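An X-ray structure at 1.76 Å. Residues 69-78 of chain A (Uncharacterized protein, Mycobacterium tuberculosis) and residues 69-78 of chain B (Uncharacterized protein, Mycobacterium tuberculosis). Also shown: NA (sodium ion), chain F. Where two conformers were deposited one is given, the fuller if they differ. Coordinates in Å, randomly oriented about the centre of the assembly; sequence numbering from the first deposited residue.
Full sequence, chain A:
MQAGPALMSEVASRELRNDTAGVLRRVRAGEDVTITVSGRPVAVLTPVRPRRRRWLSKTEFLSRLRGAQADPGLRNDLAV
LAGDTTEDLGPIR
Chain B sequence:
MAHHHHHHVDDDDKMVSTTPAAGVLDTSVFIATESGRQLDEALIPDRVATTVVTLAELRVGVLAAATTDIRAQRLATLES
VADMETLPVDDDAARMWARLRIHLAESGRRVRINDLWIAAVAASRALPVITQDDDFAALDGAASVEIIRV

Chain A, residues 69-78: QADPGLRNDL
Chain B (69-78) DIRAQRLATL

One arginine, Arg B74, is gripped by two aspartates from a single short segment of chain A, and it supplies every assigned hydrogen bond across this contact. Its NE donates to Asp A71 OD1 (2.6 Å, 165°) and its NH2 to Asp A71 OD2 (2.9 Å, 157°), a two-pronged salt bridge. The guanidinium also meets Asp A77: Arg B74 NH1 donates to Asp A77 OD2 at 2.8 Å, a second salt bridge, and Arg B74 NH2 makes a weak bond to the same OD2 at 3.2 Å. Both carboxylates lie at the guanidinium edge, near its plane, where the N-H groups point; Leu A74 CA covers one face, and Leu A74 CD1 lies 3.7 Å from Arg B74 CZ.

Chain B 69-78 is regular helix throughout, phi/psi near -62/-43. Chain A begins extended, with Gln A69, Ala A70 and Asp A71 at phi -61 to -68 and psi 141 to 156. A type I turn follows from Asp A71 to Leu A74 (Pro A72 -53/-29, Gly A73 -62/-16), closed by Leu A74 N to Asp A71 O at 3.0 Å, and the chain continues as helix through Leu A78 and beyond. The extended part runs antiparallel to the B helix: CA-CA distances are 5.5 Å for Gln A69-Thr B77, 5.0 Å for Ala A70-Arg B74 and 6.8 Å for Asp A71-Ile B70.

Arg B74 leaves its helix sideways, chi1 m (-74°), then extends with chi2, chi3 and chi4 near 180°, so its end comes nearer chain A. Asp A71 (chi1 p, 58°; chi2 -62°) and Asp A77 (chi1 m, -71°; chi2 4°) both point toward chain B. Gly A73 keeps the turn bare: an ideal CB would clash with Asp A71 OD2 at 2.8 Å.

Ala A70, buried, places CB 3.5 Å from Thr B77 OG1; Thr B77 is m at chi1 (-46°). Gln B73 (t, p, chi3 65°) points toward chain A, bringing NE2 to 2.8 Å from Gln A69 O. Gln B73 CG packs 4.2 Å from Asp A71 N, which is buried without a polar partner. Ile B70 (m, m) sets CG2 3.6 Å from Asp A71 OD1, adding an apolar neighbour to the carboxylate.

The stretches bury 419 Å² in total, Arg B74 contributing most (111 Å²), then Asp A71 (69 Å²). Away from this contact, Arg B71 NE lies 2.8 Å from the sodium ion NA.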

# COMPACT_ATOMS: atom_id res chain seq x y z
N GLN A 69 -0.35 -10.95 -9.29
CA GLN A 69 0.12 -9.56 -9.38
C GLN A 69 -0.56 -8.81 -10.51
O GLN A 69 -0.81 -9.37 -11.58
CB GLN A 69 1.65 -9.49 -9.53
CG GLN A 69 2.41 -9.60 -8.20
CD GLN A 69 3.75 -8.86 -8.22
OE1 GLN A 69 4.52 -8.97 -9.18
NE2 GLN A 69 4.03 -8.12 -7.15
N ALA A 70 -0.88 -7.55 -10.28
CA ALA A 70 -1.48 -6.72 -11.31
C ALA A 70 -0.44 -6.47 -12.40
O ALA A 70 0.77 -6.57 -12.14
CB ALA A 70 -1.96 -5.41 -10.71
N ASP A 71 -0.90 -6.18 -13.61
CA ASP A 71 -0.02 -5.77 -14.69
C ASP A 71 0.72 -4.47 -14.31
O ASP A 71 0.16 -3.63 -13.60
CB ASP A 71 -0.84 -5.52 -15.96
CG ASP A 71 -1.93 -4.47 -15.75
OD1 ASP A 71 -2.83 -4.71 -14.91
OD2 ASP A 71 -1.89 -3.42 -16.43
N PRO A 72 1.96 -4.30 -14.81
CA PRO A 72 2.73 -3.08 -14.56
C PRO A 72 1.98 -1.81 -14.96
O PRO A 72 2.19 -0.75 -14.35
CB PRO A 72 3.96 -3.27 -15.47
CG PRO A 72 4.08 -4.73 -15.64
CD PRO A 72 2.68 -5.23 -15.70
N GLY A 73 1.08 -1.92 -15.94
CA GLY A 73 0.28 -0.80 -16.41
C GLY A 73 -0.67 -0.21 -15.37
O GLY A 73 -1.16 0.91 -15.55
N LEU A 74 -0.91 -0.95 -14.28
CA LEU A 74 -1.73 -0.39 -13.19
C LEU A 74 -1.07 0.83 -12.55
O LEU A 74 -1.76 1.73 -12.07
CB LEU A 74 -2.07 -1.45 -12.12
CG LEU A 74 -3.05 -1.04 -11.01
CD1 LEU A 74 -4.37 -0.55 -11.57
CD2 LEU A 74 -3.29 -2.18 -10.02
N ARG A 75 0.27 0.87 -12.57
CA ARG A 75 1.00 2.05 -12.09
C ARG A 75 0.62 3.28 -12.89
O ARG A 75 0.46 4.36 -12.32
CB ARG A 75 2.51 1.86 -12.17
CG ARG A 75 3.02 0.92 -11.12
CD ARG A 75 4.52 1.05 -10.91
NE ARG A 75 4.90 0.19 -9.79
CZ ARG A 75 5.12 -1.12 -9.89
NH1 ARG A 75 5.01 -1.72 -11.07
NH2 ARG A 75 5.45 -1.82 -8.81
N ASN A 76 0.50 3.10 -14.21
CA ASN A 76 0.10 4.18 -15.11
C ASN A 76 -1.31 4.64 -14.83
O ASN A 76 -1.56 5.85 -14.71
CB ASN A 76 0.23 3.75 -16.59
CG ASN A 76 1.68 3.70 -17.08
OD1 ASN A 76 1.94 3.97 -18.26
ND2 ASN A 76 2.61 3.34 -16.20
N ASP A 77 -2.24 3.69 -14.72
CA ASP A 77 -3.64 4.02 -14.45
C ASP A 77 -3.77 4.73 -13.10
O ASP A 77 -4.52 5.71 -12.98
CB ASP A 77 -4.54 2.77 -14.52
CG ASP A 77 -4.72 2.25 -15.95
OD1 ASP A 77 -4.09 2.82 -16.86
OD2 ASP A 77 -5.47 1.26 -16.16
N LEU A 78 -3.04 4.26 -12.09
CA LEU A 78 -3.08 4.90 -10.78
C LEU A 78 -2.43 6.30 -10.74
O LEU A 78 -2.85 7.16 -9.97
CB LEU A 78 -2.58 3.97 -9.65
CG LEU A 78 -3.38 2.67 -9.36
CD1 LEU A 78 -2.73 1.86 -8.25
CD2 LEU A 78 -4.89 2.89 -9.04
N ASP B 69 -8.16 -9.37 -20.70
CA ASP B 69 -6.99 -10.01 -20.07
C ASP B 69 -6.46 -9.21 -18.88
O ASP B 69 -6.14 -9.79 -17.85
CB ASP B 69 -5.84 -10.27 -21.05
CG ASP B 69 -4.70 -11.04 -20.41
OD1 ASP B 69 -4.91 -12.22 -20.00
OD2 ASP B 69 -3.59 -10.46 -20.29
N ILE B 70 -6.36 -7.90 -19.06
CA ILE B 70 -5.87 -7.02 -18.00
C ILE B 70 -6.89 -7.02 -16.86
O ILE B 70 -6.52 -7.11 -15.70
CB ILE B 70 -5.62 -5.58 -18.53
CG1 ILE B 70 -4.40 -5.56 -19.46
CG2 ILE B 70 -5.39 -4.60 -17.38
CD1 ILE B 70 -3.13 -6.10 -18.83
N ARG B 71 -8.17 -6.94 -17.23
CA ARG B 71 -9.26 -6.95 -16.26
C ARG B 71 -9.23 -8.24 -15.42
O ARG B 71 -9.35 -8.19 -14.21
CB ARG B 71 -10.60 -6.83 -16.97
CG ARG B 71 -11.77 -6.51 -16.05
CD ARG B 71 -13.03 -6.37 -16.89
NE ARG B 71 -12.84 -5.28 -17.86
CZ ARG B 71 -12.89 -5.41 -19.18
NH1 ARG B 71 -13.20 -6.57 -19.75
NH2 ARG B 71 -12.65 -4.34 -19.94
N ALA B 72 -9.05 -9.39 -16.08
CA ALA B 72 -8.96 -10.65 -15.34
C ALA B 72 -7.77 -10.68 -14.39
O ALA B 72 -7.89 -11.18 -13.26
CB ALA B 72 -8.88 -11.82 -16.30
N GLN B 73 -6.62 -10.19 -14.84
CA GLN B 73 -5.43 -10.14 -13.98
C GLN B 73 -5.68 -9.25 -12.75
O GLN B 73 -5.34 -9.62 -11.62
CB GLN B 73 -4.19 -9.67 -14.76
CG GLN B 73 -2.88 -9.90 -14.01
CD GLN B 73 -2.80 -11.29 -13.39
OE1 GLN B 73 -2.77 -12.29 -14.12
NE2 GLN B 73 -2.79 -11.36 -12.06
N ARG B 74 -6.22 -8.08 -12.99
CA ARG B 74 -6.43 -7.09 -11.93
C ARG B 74 -7.50 -7.58 -10.97
O ARG B 74 -7.44 -7.33 -9.77
CB ARG B 74 -6.78 -5.74 -12.52
CG ARG B 74 -5.57 -5.03 -13.17
CD ARG B 74 -5.92 -3.67 -13.66
NE ARG B 74 -4.84 -3.07 -14.44
CZ ARG B 74 -4.91 -1.88 -15.03
NH1 ARG B 74 -6.02 -1.16 -14.95
NH2 ARG B 74 -3.87 -1.43 -15.73
N LEU B 75 -8.48 -8.30 -11.51
CA LEU B 75 -9.51 -8.88 -10.67
C LEU B 75 -8.91 -9.93 -9.71
O LEU B 75 -9.23 -9.94 -8.52
CB LEU B 75 -10.68 -9.42 -11.52
CG LEU B 75 -11.86 -9.93 -10.69
CD1 LEU B 75 -12.46 -8.85 -9.75
CD2 LEU B 75 -12.92 -10.52 -11.62
N ALA B 76 -8.03 -10.80 -10.22
CA ALA B 76 -7.23 -11.68 -9.34
C ALA B 76 -6.44 -10.91 -8.25
O ALA B 76 -6.36 -11.34 -7.11
CB ALA B 76 -6.26 -12.56 -10.19
N THR B 77 -5.85 -9.78 -8.62
CA THR B 77 -5.11 -8.96 -7.63
C THR B 77 -6.07 -8.49 -6.52
O THR B 77 -5.77 -8.59 -5.32
CB THR B 77 -4.42 -7.76 -8.31
OG1 THR B 77 -3.75 -8.21 -9.51
CG2 THR B 77 -3.41 -7.11 -7.37
N LEU B 78 -7.23 -7.96 -6.92
CA LEU B 78 -8.24 -7.51 -5.96
C LEU B 78 -8.68 -8.65 -5.04
O LEU B 78 -8.81 -8.47 -3.81
CB LEU B 78 -9.47 -6.89 -6.68
CG LEU B 78 -10.63 -6.44 -5.78
CD1 LEU B 78 -10.17 -5.33 -4.82
CD2 LEU B 78 -11.83 -5.98 -6.60
NA NA F . -12.46 -2.71 -16.79